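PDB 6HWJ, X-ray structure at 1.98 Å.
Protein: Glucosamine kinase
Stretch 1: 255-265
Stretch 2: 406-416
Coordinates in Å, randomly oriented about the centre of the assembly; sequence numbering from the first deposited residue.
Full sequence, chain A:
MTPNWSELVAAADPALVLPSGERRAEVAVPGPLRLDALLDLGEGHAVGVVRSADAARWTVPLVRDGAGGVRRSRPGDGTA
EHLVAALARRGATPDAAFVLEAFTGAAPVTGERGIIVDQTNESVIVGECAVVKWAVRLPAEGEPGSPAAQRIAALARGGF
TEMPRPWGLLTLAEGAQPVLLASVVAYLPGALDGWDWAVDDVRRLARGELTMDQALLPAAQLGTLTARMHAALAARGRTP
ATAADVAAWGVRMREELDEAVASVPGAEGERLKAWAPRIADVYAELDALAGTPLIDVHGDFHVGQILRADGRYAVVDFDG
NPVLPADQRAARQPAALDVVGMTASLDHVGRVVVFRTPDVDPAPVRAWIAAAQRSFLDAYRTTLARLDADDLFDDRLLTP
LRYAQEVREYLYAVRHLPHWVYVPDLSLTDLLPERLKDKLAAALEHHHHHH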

# COMPACT_ATOMS: atom_id res chain seq x y z
N GLU A 255 -6.90 2.60 -22.76
CA GLU A 255 -7.83 1.49 -22.59
C GLU A 255 -8.76 1.72 -21.40
O GLU A 255 -9.97 1.48 -21.49
CB GLU A 255 -7.07 0.18 -22.43
CG GLU A 255 -6.40 -0.29 -23.72
CD GLU A 255 -5.71 -1.63 -23.57
OE1 GLU A 255 -5.70 -2.17 -22.45
OE2 GLU A 255 -5.18 -2.13 -24.59
N GLU A 256 -8.21 2.17 -20.27
CA GLU A 256 -9.06 2.46 -19.12
C GLU A 256 -10.04 3.58 -19.43
O GLU A 256 -11.22 3.52 -19.05
CB GLU A 256 -8.19 2.82 -17.91
CG GLU A 256 -7.31 1.68 -17.43
CD GLU A 256 -6.33 2.12 -16.36
OE1 GLU A 256 -6.11 3.34 -16.22
OE2 GLU A 256 -5.77 1.24 -15.66
N LEU A 257 -9.58 4.62 -20.13
CA LEU A 257 -10.48 5.69 -20.56
C LEU A 257 -11.60 5.13 -21.43
O LEU A 257 -12.78 5.45 -21.22
CB LEU A 257 -9.67 6.76 -21.30
CG LEU A 257 -10.46 7.92 -21.89
CD1 LEU A 257 -11.24 8.66 -20.83
CD2 LEU A 257 -9.51 8.86 -22.62
N ASP A 258 -11.25 4.30 -22.42
CA ASP A 258 -12.28 3.71 -23.27
C ASP A 258 -13.29 2.92 -22.46
O ASP A 258 -14.50 3.02 -22.68
CB ASP A 258 -11.63 2.83 -24.34
CG ASP A 258 -10.88 3.64 -25.37
OD1 ASP A 258 -11.18 4.84 -25.53
OD2 ASP A 258 -9.98 3.07 -26.03
N GLU A 259 -12.82 2.13 -21.49
CA GLU A 259 -13.74 1.35 -20.67
C GLU A 259 -14.67 2.27 -19.88
O GLU A 259 -15.89 2.03 -19.82
CB GLU A 259 -12.97 0.43 -19.73
CG GLU A 259 -13.87 -0.57 -19.00
CD GLU A 259 -13.10 -1.46 -18.05
OE1 GLU A 259 -11.87 -1.63 -18.25
OE2 GLU A 259 -13.71 -1.99 -17.10
N ALA A 260 -14.12 3.32 -19.25
CA ALA A 260 -14.96 4.25 -18.51
C ALA A 260 -15.99 4.92 -19.41
O ALA A 260 -17.16 5.03 -19.05
CB ALA A 260 -14.10 5.30 -17.82
N VAL A 261 -15.57 5.35 -20.60
CA VAL A 261 -16.50 5.98 -21.54
C VAL A 261 -17.62 5.02 -21.92
O VAL A 261 -18.76 5.44 -22.15
CB VAL A 261 -15.74 6.47 -22.79
CG1 VAL A 261 -16.71 6.82 -23.89
CG2 VAL A 261 -14.88 7.67 -22.46
N ALA A 262 -17.31 3.72 -22.00
CA ALA A 262 -18.30 2.73 -22.43
C ALA A 262 -19.20 2.25 -21.29
O ALA A 262 -20.20 1.57 -21.56
CB ALA A 262 -17.60 1.52 -23.05
N SER A 263 -18.88 2.59 -20.04
CA SER A 263 -19.59 2.03 -18.90
C SER A 263 -20.25 3.07 -18.00
O SER A 263 -21.17 2.70 -17.25
CB SER A 263 -18.65 1.18 -18.05
OG SER A 263 -17.52 1.92 -17.67
N VAL A 264 -19.84 4.33 -18.04
CA VAL A 264 -20.38 5.33 -17.13
C VAL A 264 -21.73 5.80 -17.66
O VAL A 264 -21.81 6.33 -18.78
CB VAL A 264 -19.42 6.52 -16.96
CG1 VAL A 264 -20.08 7.63 -16.16
CG2 VAL A 264 -18.13 6.07 -16.28
N PRO A 265 -22.82 5.65 -16.91
CA PRO A 265 -24.13 6.02 -17.43
C PRO A 265 -24.50 7.46 -17.12
O PRO A 265 -23.80 8.17 -16.41
CB PRO A 265 -25.06 5.05 -16.69
CG PRO A 265 -24.41 4.92 -15.34
CD PRO A 265 -22.91 5.01 -15.58
N GLU A 406 -8.43 10.04 -11.93
CA GLU A 406 -9.87 10.30 -11.93
C GLU A 406 -10.62 9.26 -12.76
O GLU A 406 -11.72 8.82 -12.38
CB GLU A 406 -10.14 11.72 -12.45
CG GLU A 406 -9.43 12.82 -11.67
CD GLU A 406 -9.86 12.88 -10.20
OE1 GLU A 406 -10.93 12.34 -9.87
OE2 GLU A 406 -9.13 13.46 -9.37
N VAL A 407 -10.03 8.82 -13.88
CA VAL A 407 -10.66 7.78 -14.67
C VAL A 407 -10.77 6.48 -13.88
O VAL A 407 -11.76 5.74 -14.02
CB VAL A 407 -9.88 7.56 -15.98
CG1 VAL A 407 -10.43 6.38 -16.75
CG2 VAL A 407 -9.90 8.84 -16.83
N ARG A 408 -9.78 6.18 -13.05
CA ARG A 408 -9.86 4.99 -12.20
C ARG A 408 -11.06 5.06 -11.25
O ARG A 408 -11.62 4.03 -10.88
CB ARG A 408 -8.58 4.81 -11.38
CG ARG A 408 -7.35 4.37 -12.17
CD ARG A 408 -7.55 3.03 -12.87
NE ARG A 408 -8.13 2.01 -12.00
CZ ARG A 408 -8.35 0.75 -12.35
NH1 ARG A 408 -8.88 -0.10 -11.49
NH2 ARG A 408 -8.03 0.34 -13.57
N GLU A 409 -11.44 6.28 -10.83
CA GLU A 409 -12.56 6.41 -9.91
C GLU A 409 -13.87 6.06 -10.60
O GLU A 409 -14.75 5.46 -9.97
CB GLU A 409 -12.62 7.83 -9.33
CG GLU A 409 -11.36 8.22 -8.59
CD GLU A 409 -11.14 7.41 -7.31
OE1 GLU A 409 -12.09 6.79 -6.80
OE2 GLU A 409 -10.01 7.39 -6.81
N TYR A 410 -14.00 6.41 -11.89
CA TYR A 410 -15.16 5.97 -12.65
C TYR A 410 -15.26 4.45 -12.68
O TYR A 410 -16.35 3.88 -12.55
CB TYR A 410 -15.10 6.48 -14.10
CG TYR A 410 -15.33 7.95 -14.31
CD1 TYR A 410 -16.59 8.50 -14.17
CD2 TYR A 410 -14.29 8.77 -14.74
CE1 TYR A 410 -16.80 9.85 -14.41
CE2 TYR A 410 -14.50 10.11 -14.99
CZ TYR A 410 -15.75 10.65 -14.84
OH TYR A 410 -15.95 11.98 -15.10
N LEU A 411 -14.12 3.78 -12.89
CA LEU A 411 -14.13 2.33 -12.99
C LEU A 411 -14.46 1.71 -11.64
O LEU A 411 -15.23 0.74 -11.57
CB LEU A 411 -12.78 1.82 -13.53
CG LEU A 411 -12.43 2.24 -14.95
CD1 LEU A 411 -11.09 1.63 -15.39
CD2 LEU A 411 -13.51 1.84 -15.95
N TYR A 412 -13.90 2.25 -10.56
CA TYR A 412 -14.30 1.79 -9.23
C TYR A 412 -15.81 1.92 -9.05
O TYR A 412 -16.49 0.98 -8.61
CB TYR A 412 -13.57 2.58 -8.15
CG TYR A 412 -14.10 2.28 -6.77
CD1 TYR A 412 -13.68 1.14 -6.08
CD2 TYR A 412 -15.04 3.10 -6.17
CE1 TYR A 412 -14.17 0.86 -4.82
CE2 TYR A 412 -15.54 2.82 -4.93
CZ TYR A 412 -15.10 1.69 -4.25
OH TYR A 412 -15.60 1.41 -3.01
N ALA A 413 -16.37 3.07 -9.43
CA ALA A 413 -17.79 3.32 -9.25
C ALA A 413 -18.62 2.28 -9.98
O ALA A 413 -19.50 1.65 -9.39
CB ALA A 413 -18.13 4.74 -9.72
N VAL A 414 -18.38 2.11 -11.29
CA VAL A 414 -19.25 1.25 -12.07
C VAL A 414 -19.11 -0.21 -11.63
O VAL A 414 -20.05 -0.99 -11.76
CB VAL A 414 -18.99 1.40 -13.58
CG1 VAL A 414 -19.29 2.84 -14.02
CG2 VAL A 414 -17.54 1.01 -13.93
N ARG A 415 -17.96 -0.58 -11.07
CA ARG A 415 -17.75 -1.96 -10.65
C ARG A 415 -18.21 -2.24 -9.23
O ARG A 415 -18.56 -3.39 -8.92
CB ARG A 415 -16.26 -2.31 -10.75
CG ARG A 415 -15.70 -2.29 -12.15
CD ARG A 415 -14.18 -2.33 -12.11
NE ARG A 415 -13.59 -2.28 -13.45
CZ ARG A 415 -12.29 -2.15 -13.69
NH1 ARG A 415 -11.44 -2.05 -12.67
NH2 ARG A 415 -11.84 -2.12 -14.93
N HIS A 416 -18.23 -1.24 -8.36
CA HIS A 416 -18.42 -1.48 -6.93
C HIS A 416 -19.40 -0.53 -6.26
O HIS A 416 -19.97 -0.92 -5.23
CB HIS A 416 -17.06 -1.35 -6.19
CG HIS A 416 -15.99 -2.25 -6.75
ND1 HIS A 416 -14.94 -1.76 -7.50
CD2 HIS A 416 -15.82 -3.59 -6.66
CE1 HIS A 416 -14.16 -2.77 -7.86
NE2 HIS A 416 -14.67 -3.89 -7.37

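Two helical segments from distant parts of the glucosamine kinase chain pack side by side, their N-to-C directions 45° apart and their axes 9.1 Å from each other at closest approach. The backbones come nearest at the middle, where Ala260 CA lies 5.9 Å from Leu411 CA; the flanking pairs are slightly wider, 6.3 Å from Leu257 CA to Val407 CA and 6.6 Å from Val264 CA to Val414 CA. Together the two stretches bury 545 Å².

Glu256 and Leu411 cover the most surface, and they meet each other. Leu411 sets out sideways from its helix, but with chi1 in m and chi2 in t its end comes nearer the other helix and sits as a knob among Glu256, Glu259, Ala260 and Ser263. Its two methyls spread within this hole: CD1 lies 4.0 Å from Glu256 CB, while CD2 is 3.7 Å from Ala260 N and 3.9 Å from Glu259 CG. The floor is Ala260, whose small side chain points toward the other helix; its CB is 4.0 Å from Leu411 CD2, and equally 4.0 Å from both Val407 CG1 and Tyr410 CB. A single methyl thus touches three side chains, where the backbones are closest.

Glu256 combines two kinds of contact. Its aliphatic part packs against Leu411, and its carboxylate reaches the guanidinium of Arg408 in a salt bridge, with Glu256 OE2 3.2 Å from Arg408 NH2. The N-H...O angle of 142° makes the hydrogen bond within this bridge weak, although the acceptor lies near the guanidinium plane, at its edge. Arg408 folds through three successive m rotamers to bring its end nearer to the acid.

One helical turn on, Glu259 repeats the pattern with better geometry. Arg415, extended with chi2 and chi3 in t, donates from NH2 to Glu259 OE2 at 2.9 Å and 169°, a nearly straight hydrogen bond that also forms a salt bridge. Here too the oxygen approaches the guanidinium edge near its plane, in line with an N-H. In both bridges the acid belongs to the first stretch and the base to the second, so opposite charges meet at the partly exposed or exposed margin of the apolar packing.

Val407 and Val414 cover almost as much surface as Leu411. Near the start of the contact, Val407 CG1 lies 3.8 Å from Glu256 O and 3.9 Å from Leu257 CA, so this methyl packs on the backbone itself; Val407 CG2 meets Leu257 CD1 at 4.2 Å. At the other end, Val414 CG1 is 3.7 Å from Ser263 O and 4.1 Å from Val264 CG2. The same Val264 methyl approaches the Tyr410 ring obliquely, with CG2 3.6 Å from CD1. Ser263 turns its hydroxyl back to its own helix, OG donating to Glu259 O at 2.7 Å, and so satisfies it beside the methyls of Leu411 and Val414.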